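Local structure of cellulase (Uncultured bacterium, 6XSO) at residues 108-111 / 116-119; 122-127 / 133-138; 288-293 / 337-342. The protein hydrolyses beta-1,4-glucan chains internally as a broad-specificity family GH5 endoglucanase, probably with activity on xylan as well. One frame throughout, in Å; residues are numbered along the deposited sequence. Where two conformers were deposited one is given.

All three contacts lie in one (beta/alpha)8 barrel, the TIM-barrel fold of this glycoside hydrolase family. They follow one another along the chain without overlap. Contact 1 packs the end of helix 97-111 against the barrel strand 116-119. Contact 2 comes next, in the long loop that leaves the same strand and leads to helix 140-161; its centre is about 24 Å from that of contact 1. Contact 3 lies between two outer helices, 279-298 and 325-341, and its centre is about 28 Å from that of contact 2, on the opposite side of the chain's centre. Contact 1 joins a helix to the barrel wall, contact 2 shapes a loop that follows a strand, and contact 3 pairs two helices of the outer layer.

Contact 1: residues 108-111 / 116-119; sequences DYVV and YCII
This contact belongs to a beta-alpha-beta unit of the TIM barrel, made of strand 78-81, helix 97-111 and strand 116-119. Val110 and Val111, at the end of the helix, meet Cys117 near the start of the strand. The connection between the segments is short, only four residues. It brings the CA atoms of Val110 and Cys117 to 6.3 Å.

Val110 gives the larger share on the helix side, and Cys117 answers it on the strand side. The CB of Val110 points toward the strand. CG1 lies anti to the backbone N (chi1 173°), which turns this methyl to the strand, where it meets Tyr116 O and Cys117 CB. Val110 CG1 touches CB of Cys117 at 3.7 Å and comes within 3.4 Å of the carbonyl O of Tyr116. The sulfur of Cys117 also lies alongside the valine, with SG 4.1 Å from Val110 CB. Val111 adds a lighter touch. Its CG1 reaches CB of Cys117 at 4.1 Å, so the two valines share one methylene of the cysteine.

The CB of Tyr116 points away from the helix segment, and the residue takes part through its carbonyl O. Its OH is hydrogen-bonded to Glu20, and its ring makes a cation-pi contact with Lys167. Strands 78-81 and 168-171 flank the contact: Val110 also touches Ile79, Val111 touches Val168 and Cys117 touches Val81.

No hydrogen bond crosses between the two segments. The strand's backbone is bonded instead to its neighbours in the sheet, as in the pairs of Tyr116 with Ile79 and Cys117 with Leu169. Between these two segments the packing is van der Waals: valine methyls against the cysteine CB and SG and a strand carbonyl.

Contact 2: residues 122-127 / 133-138; sequences HHDTGA and KSWIKA
Asp124 and Trp135 meet through both backbone and side chain, in the loop between strand 116-119 and helix 140-161. The backbone bonds centre on the carbonyl O of Asp124. It accepts a good bond from Ile136 N (3.0 Å, N-H...O angle 163°) and a weak one from Trp135 N. The first segment is bent by a type I turn from His122 to Thr125, in which His122 O accepts from both N and OG1 of Thr125.

Two side-chain bonds add to this. The indole NE1 of Trp135 donates to Asp124 OD1 at 2.9 Å. The oxygen lies at the ring edge, close to the indole plane, and is met on its anti side; carboxylate and ring stand 83° apart. The other oxygen, OD2, is bonded to Trp85 N. Further along, Ser134 OG sits between its backbone N and carbonyl carbon (chi1 57°), from where it donates to Gly126 O at 2.7 Å. Ser134 OG also accepts from Lys137 NZ at 2.8 Å, and that ammonium forms a salt bridge with Asp128.

Two waters bridge the segments. Water 1 links His123 O to Trp135 N, and water 2 links Gly126 N to Ile136 O.

Apolar contacts come from Ile136. Ile136 CD1 packs on Asp124 CB at 3.8 Å. Ile136 CB meets Thr125 CG2 at 3.9 Å. Ile136 CG1 lies over one face of the Trp135 ring.

Both carboxylate oxygens of Asp124 accept from N-H donors, which probably limits rotation of the group. These bonds and the two waters tie together two parts of a loop that has no regular helix or strand.

Contact 3: residues 288-293 / 337-342; sequences DLMNGL and AQAKAL
Segments 288-293 and 337-342 lie on two outer helices of the barrel, 279-298 and 325-341, and approach each other most closely at Met290 and Ala339. Their CA atoms are 7.0 Å apart. The second segment is helical through most of its length and its last residue, Leu342, turns its side chain back toward the first helix.

Within segment 288-293, Met290 makes all the close contacts. Its CB points toward the partner. The chain bends about CB-CG (chi2 -63°), which brings SD and CE to Ala339. The methyl CE of Met290 ends against Ala339 CB at 3.8 Å, and its SD lies 4.1 Å from Ala339 CA. The Met290 and Gln338 side chains cross obliquely, and Met290 CG touches Gln338 CB at 4.1 Å. On Met290 CB rests a methyl of Leu342, with CD1 at 3.7 Å. Three residues of the second segment thus meet successive parts of one thioether chain.

Gln338 contributes its aliphatic part here. Its amide NE2 is hydrogen-bonded to Asp334 and to Arg283 O. Met290 also touches Ile306 of strand 304-309 and Phe335, so its side chain lies between helix 325-341 and strand 304-309. With an alanine here in place of Met290, CG, SD and CE are gone, and a gap would probably open beside Ala339 and Gln338.

No hydrogen bond joins the segments. Their cohesion is apolar: a methionine packed against an alanine, a leucine and the aliphatic part of a glutamine.

Contact 1: residues 108-111 / 116-119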
loop_
_atom_site.group_PDB
_atom_site.type_symbol
_atom_site.label_atom_id
_atom_site.label_comp_id
_atom_site.label_asym_id
_atom_site.label_seq_id
_atom_site.Cartn_x
_atom_site.Cartn_y
_atom_site.Cartn_z
ATOM N N ASP A 108 3.671 -15.737 -4.790
ATOM C CA ASP A 108 4.721 -16.739 -4.854
ATOM C C ASP A 108 5.909 -16.230 -5.656
ATOM O O ASP A 108 7.065 -16.472 -5.287
ATOM C CB ASP A 108 4.173 -18.028 -5.475
ATOM C CG ASP A 108 3.269 -18.800 -4.528
ATOM O OD1 ASP A 108 3.329 -18.566 -3.298
ATOM O OD2 ASP A 108 2.485 -19.663 -5.013
ATOM N N TYR A 109 5.649 -15.516 -6.756
ATOM C CA TYR A 109 6.752 -15.007 -7.564
ATOM C C TYR A 109 7.633 -14.080 -6.735
ATOM O O TYR A 109 8.859 -14.029 -6.920
ATOM C CB TYR A 109 6.228 -14.180 -8.738
ATOM C CG TYR A 109 5.381 -14.862 -9.783
ATOM C CD1 TYR A 109 5.351 -16.241 -9.928
ATOM C CD2 TYR A 109 4.633 -14.095 -10.661
ATOM C CE1 TYR A 109 4.565 -16.836 -10.913
ATOM C CE2 TYR A 109 3.859 -14.671 -11.644
ATOM C CZ TYR A 109 3.807 -16.037 -11.754
ATOM O OH TYR A 109 3.019 -16.624 -12.733
ATOM N N VAL A 110 7.011 -13.289 -5.858
ATOM C CA VAL A 110 7.747 -12.319 -5.059
ATOM C C VAL A 110 8.545 -13.010 -3.965
ATOM O O VAL A 110 9.754 -12.789 -3.809
ATOM C CB VAL A 110 6.780 -11.280 -4.465
ATOM C CG1 VAL A 110 7.517 -10.387 -3.496
ATOM C CG2 VAL A 110 6.095 -10.468 -5.560
ATOM N N VAL A 111 7.886 -13.868 -3.186
ATOM C CA VAL A 111 8.569 -14.475 -2.053
ATOM C C VAL A 111 9.598 -15.501 -2.509
ATOM O O VAL A 111 10.507 -15.843 -1.738
ATOM C CB VAL A 111 7.572 -15.020 -1.008
ATOM C CG1 VAL A 111 6.679 -13.897 -0.472
ATOM C CG2 VAL A 111 6.760 -16.144 -1.575
ATOM N N TYR A 116 9.958 -9.348 0.719
ATOM C CA TYR A 116 8.657 -9.168 1.350
ATOM C C TYR A 116 7.590 -8.894 0.293
ATOM O O TYR A 116 7.858 -8.337 -0.772
ATOM C CB TYR A 116 8.690 -7.981 2.319
ATOM C CG TYR A 116 9.519 -8.221 3.540
ATOM C CD1 TYR A 116 10.891 -8.053 3.515
ATOM C CD2 TYR A 116 8.934 -8.643 4.716
ATOM C CE1 TYR A 116 11.664 -8.289 4.637
ATOM C CE2 TYR A 116 9.681 -8.878 5.832
ATOM C CZ TYR A 116 11.049 -8.689 5.790
ATOM O OH TYR A 116 11.798 -8.927 6.907
ATOM N N CYS A 117 6.351 -9.273 0.607
ATOM C CA CYS A 117 5.215 -9.038 -0.273
ATOM C C CYS A 117 4.051 -8.491 0.546
ATOM O O CYS A 117 3.655 -9.099 1.542
ATOM C CB CYS A 117 4.773 -10.331 -0.965
ATOM S SG CYS A 117 3.524 -10.044 -2.245
ATOM N N ILE A 118 3.524 -7.335 0.149
ATOM C CA ILE A 118 2.305 -6.779 0.739
ATOM C C ILE A 118 1.165 -6.980 -0.254
ATOM O O ILE A 118 1.274 -6.572 -1.414
ATOM C CB ILE A 118 2.483 -5.279 1.036
ATOM C CG1 ILE A 118 3.573 -5.008 2.073
ATOM C CG2 ILE A 118 1.144 -4.670 1.501
ATOM C CD1 ILE A 118 3.978 -3.503 2.131
ATOM N N ILE A 119 0.047 -7.561 0.208
ATOM C CA ILE A 119 -1.183 -7.600 -0.581
ATOM C C ILE A 119 -2.237 -6.769 0.143
ATOM O O ILE A 119 -2.261 -6.720 1.377
ATOM C CB ILE A 119 -1.731 -9.005 -0.868
ATOM C CG1 ILE A 119 -1.913 -9.787 0.425
ATOM C CG2 ILE A 119 -0.800 -9.733 -1.854
ATOM C CD1 ILE A 119 -2.623 -11.137 0.202
#

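Contact 2: residues 122-127 / 133-138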
loop_
_atom_site.group_PDB
_atom_site.type_symbol
_atom_site.label_atom_id
_atom_site.label_comp_id
_atom_site.label_asym_id
_atom_site.label_seq_id
_atom_site.Cartn_x
_atom_site.Cartn_y
_atom_site.Cartn_z
ATOM N N HIS A 122 -7.547 -2.628 -2.828
ATOM C CA HIS A 122 -7.040 -1.424 -3.486
ATOM C C HIS A 122 -8.176 -0.594 -4.016
ATOM O O HIS A 122 -8.693 0.288 -3.310
ATOM C CB HIS A 122 -5.960 -1.816 -4.507
ATOM C CG HIS A 122 -5.069 -0.684 -4.889
ATOM N ND1 HIS A 122 -4.000 -0.297 -4.110
ATOM C CD2 HIS A 122 -5.113 0.191 -5.922
ATOM C CE1 HIS A 122 -3.391 0.730 -4.667
ATOM N NE2 HIS A 122 -4.027 1.033 -5.783
ATOM N N HIS A 123 -8.600 -0.754 -5.286
ATOM C CA HIS A 123 -9.626 0.125 -5.852
ATOM C C HIS A 123 -11.037 -0.276 -5.477
ATOM O O HIS A 123 -12.004 0.212 -6.067
ATOM C CB HIS A 123 -9.471 0.279 -7.360
ATOM C CG HIS A 123 -8.256 1.051 -7.745
ATOM N ND1 HIS A 123 -7.915 2.249 -7.151
ATOM C CD2 HIS A 123 -7.297 0.797 -8.664
ATOM C CE1 HIS A 123 -6.797 2.701 -7.693
ATOM N NE2 HIS A 123 -6.407 1.845 -8.623
ATOM N N ASP A 124 -11.148 -1.144 -4.475
ATOM C CA ASP A 124 -12.370 -1.203 -3.674
ATOM C C ASP A 124 -12.590 0.070 -2.882
ATOM O O ASP A 124 -13.732 0.325 -2.462
ATOM C CB ASP A 124 -12.223 -2.427 -2.781
ATOM C CG ASP A 124 -11.972 -3.700 -3.595
ATOM O OD1 ASP A 124 -12.960 -4.235 -4.151
ATOM O OD2 ASP A 124 -10.787 -4.116 -3.705
ATOM N N THR A 125 -11.534 0.860 -2.682
ATOM C CA THR A 125 -11.576 2.218 -2.166
ATOM C C THR A 125 -11.289 3.200 -3.298
ATOM O O THR A 125 -10.800 2.831 -4.374
ATOM C CB THR A 125 -10.510 2.458 -1.087
ATOM O OG1 THR A 125 -9.201 2.421 -1.683
ATOM C CG2 THR A 125 -10.588 1.459 0.044
ATOM N N GLY A 126 -11.565 4.475 -3.026
ATOM C CA GLY A 126 -11.058 5.564 -3.831
ATOM C C GLY A 126 -12.128 6.507 -4.332
ATOM O O GLY A 126 -13.302 6.445 -3.947
ATOM N N ALA A 127 -11.703 7.428 -5.190
ATOM C CA ALA A 127 -12.581 8.479 -5.677
ATOM C C ALA A 127 -13.529 7.967 -6.757
ATOM O O ALA A 127 -13.098 7.371 -7.755
ATOM C CB ALA A 127 -11.731 9.623 -6.234
ATOM N N LYS A 133 -17.763 3.591 -8.765
ATOM C CA LYS A 133 -18.119 4.086 -7.437
ATOM C C LYS A 133 -17.532 3.105 -6.431
ATOM O O LYS A 133 -17.950 1.944 -6.382
ATOM C CB LYS A 133 -19.628 4.213 -7.230
ATOM C CG LYS A 133 -19.923 5.193 -6.088
ATOM C CD LYS A 133 -21.390 5.306 -5.689
ATOM C CE LYS A 133 -21.612 6.605 -4.918
ATOM N NZ LYS A 133 -22.857 6.619 -4.101
ATOM N N SER A 134 -16.561 3.553 -5.641
ATOM C CA SER A 134 -15.906 2.649 -4.706
ATOM C C SER A 134 -16.893 2.210 -3.629
ATOM O O SER A 134 -17.739 2.992 -3.182
ATOM C CB SER A 134 -14.719 3.345 -4.050
ATOM O OG SER A 134 -15.129 4.534 -3.405
ATOM N N TRP A 135 -16.785 0.950 -3.205
ATOM C CA TRP A 135 -17.738 0.420 -2.239
ATOM C C TRP A 135 -17.289 0.576 -0.793
ATOM O O TRP A 135 -18.146 0.568 0.102
ATOM C CB TRP A 135 -18.125 -1.031 -2.550
ATOM C CG TRP A 135 -17.085 -2.084 -2.398
ATOM C CD1 TRP A 135 -16.142 -2.439 -3.310
ATOM C CD2 TRP A 135 -16.909 -2.969 -1.279
ATOM N NE1 TRP A 135 -15.365 -3.471 -2.826
ATOM C CE2 TRP A 135 -15.840 -3.825 -1.589
ATOM C CE3 TRP A 135 -17.555 -3.117 -0.046
ATOM C CZ2 TRP A 135 -15.393 -4.809 -0.709
ATOM C CZ3 TRP A 135 -17.109 -4.093 0.824
ATOM C CH2 TRP A 135 -16.044 -4.933 0.482
ATOM N N ILE A 136 -15.987 0.721 -0.546
ATOM C CA ILE A 136 -15.456 0.931 0.795
ATOM C C ILE A 136 -15.228 2.434 0.939
ATOM O O ILE A 136 -14.354 2.995 0.273
ATOM C CB ILE A 136 -14.165 0.146 1.043
ATOM C CG1 ILE A 136 -14.402 -1.346 0.812
ATOM C CG2 ILE A 136 -13.646 0.414 2.453
ATOM C CD1 ILE A 136 -13.131 -2.168 0.867
ATOM N N LYS A 137 -16.009 3.091 1.787
ATOM C CA LYS A 137 -15.894 4.531 1.977
ATOM C C LYS A 137 -15.721 4.882 3.448
ATOM O O LYS A 137 -16.264 4.213 4.335
ATOM C CB LYS A 137 -17.123 5.267 1.442
ATOM C CG LYS A 137 -17.396 5.013 -0.033
ATOM C CD LYS A 137 -18.376 6.039 -0.570
ATOM C CE LYS A 137 -18.666 5.891 -2.043
ATOM N NZ LYS A 137 -17.443 6.032 -2.870
ATOM N N ALA A 138 -14.978 5.966 3.686
ATOM C CA ALA A 138 -14.769 6.505 5.030
ATOM C C ALA A 138 -16.002 7.315 5.400
ATOM O O ALA A 138 -16.031 8.548 5.347
ATOM C CB ALA A 138 -13.494 7.339 5.084
HETATM O O HOH W 1 -14.964 -0.283 -5.598
HETATM O O HOH W 2 -13.268 5.403 -0.755
#

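Contact 3: residues 288-293 / 337-342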
loop_
_atom_site.group_PDB
_atom_site.type_symbol
_atom_site.label_atom_id
_atom_site.label_comp_id
_atom_site.label_asym_id
_atom_site.label_seq_id
_atom_site.Cartn_x
_atom_site.Cartn_y
_atom_site.Cartn_z
ATOM N N ASP A 288 9.733 17.739 6.958
ATOM C CA ASP A 288 8.447 18.013 7.599
ATOM C C ASP A 288 7.526 16.807 7.498
ATOM O O ASP A 288 6.863 16.444 8.479
ATOM C CB ASP A 288 7.804 19.235 6.941
ATOM C CG ASP A 288 6.366 19.458 7.398
ATOM O OD1 ASP A 288 6.188 19.857 8.564
ATOM O OD2 ASP A 288 5.424 19.235 6.598
ATOM N N LEU A 289 7.472 16.179 6.321
ATOM C CA LEU A 289 6.697 14.955 6.151
ATOM C C LEU A 289 7.136 13.895 7.150
ATOM O O LEU A 289 6.310 13.306 7.862
ATOM C CB LEU A 289 6.862 14.439 4.717
ATOM C CG LEU A 289 6.500 12.978 4.432
ATOM C CD1 LEU A 289 5.003 12.778 4.553
ATOM C CD2 LEU A 289 6.941 12.526 3.054
ATOM N N MET A 290 8.439 13.639 7.223
ATOM C CA MET A 290 8.920 12.594 8.111
ATOM C C MET A 290 8.669 12.956 9.569
ATOM O O MET A 290 8.368 12.070 10.380
ATOM C CB MET A 290 10.409 12.346 7.869
ATOM C CG MET A 290 10.759 11.902 6.455
ATOM S SD MET A 290 10.026 10.323 6.010
ATOM C CE MET A 290 10.366 10.254 4.242
ATOM N N ASN A 291 8.775 14.247 9.916
ATOM C CA ASN A 291 8.557 14.672 11.298
ATOM C C ASN A 291 7.147 14.318 11.769
ATOM O O ASN A 291 6.962 13.863 12.903
ATOM C CB ASN A 291 8.814 16.180 11.455
ATOM C CG ASN A 291 10.307 16.545 11.541
ATOM O OD1 ASN A 291 11.174 15.702 11.803
ATOM N ND2 ASN A 291 10.601 17.827 11.325
ATOM N N GLY A 292 6.140 14.518 10.913
ATOM C CA GLY A 292 4.777 14.187 11.304
ATOM C C GLY A 292 4.587 12.702 11.521
ATOM O O GLY A 292 3.929 12.281 12.477
ATOM N N LEU A 293 5.173 11.894 10.641
ATOM C CA LEU A 293 5.108 10.447 10.802
ATOM C C LEU A 293 5.815 10.018 12.078
ATOM O O LEU A 293 5.353 9.098 12.771
ATOM C CB LEU A 293 5.702 9.750 9.580
ATOM C CG LEU A 293 5.047 10.127 8.242
ATOM C CD1 LEU A 293 5.720 9.428 7.075
ATOM C CD2 LEU A 293 3.544 9.813 8.253
ATOM N N ALA A 337 16.891 8.393 2.074
ATOM C CA ALA A 337 17.782 8.516 3.222
ATOM C C ALA A 337 17.027 8.964 4.468
ATOM O O ALA A 337 17.249 8.426 5.563
ATOM C CB ALA A 337 18.903 9.508 2.924
ATOM N N GLN A 338 16.169 9.979 4.336
ATOM C CA GLN A 338 15.456 10.450 5.522
ATOM C C GLN A 338 14.529 9.363 6.057
ATOM O O GLN A 338 14.417 9.171 7.274
ATOM C CB GLN A 338 14.695 11.751 5.234
ATOM C CG GLN A 338 15.567 12.976 4.989
ATOM C CD GLN A 338 14.819 14.270 5.272
ATOM O OE1 GLN A 338 14.191 14.422 6.319
ATOM N NE2 GLN A 338 14.875 15.203 4.331
ATOM N N ALA A 339 13.873 8.626 5.159
ATOM C CA ALA A 339 13.033 7.506 5.578
ATOM C C ALA A 339 13.859 6.436 6.276
ATOM O O ALA A 339 13.476 5.944 7.345
ATOM C CB ALA A 339 12.306 6.937 4.354
ATOM N N LYS A 340 15.029 6.105 5.721
ATOM C CA LYS A 340 15.856 5.049 6.298
ATOM C C LYS A 340 16.300 5.396 7.713
ATOM O O LYS A 340 16.338 4.522 8.591
ATOM C CB LYS A 340 17.066 4.787 5.392
ATOM C CG LYS A 340 17.989 3.627 5.826
ATOM C CD LYS A 340 19.207 3.502 4.926
ATOM C CE LYS A 340 20.019 2.246 5.283
ATOM N NZ LYS A 340 21.309 2.160 4.529
ATOM N N ALA A 341 16.647 6.664 7.949
ATOM C CA ALA A 341 17.102 7.075 9.271
ATOM C C ALA A 341 16.024 6.881 10.331
ATOM O O ALA A 341 16.351 6.684 11.507
ATOM C CB ALA A 341 17.579 8.525 9.231
ATOM N N LEU A 342 14.749 6.950 9.943
ATOM C CA LEU A 342 13.629 6.731 10.852
ATOM C C LEU A 342 13.118 5.300 10.853
ATOM O O LEU A 342 12.169 4.997 11.589
ATOM C CB LEU A 342 12.479 7.665 10.489
ATOM C CG LEU A 342 12.676 9.062 11.058
ATOM C CD1 LEU A 342 11.691 10.009 10.414
ATOM C CD2 LEU A 342 12.488 9.073 12.581
#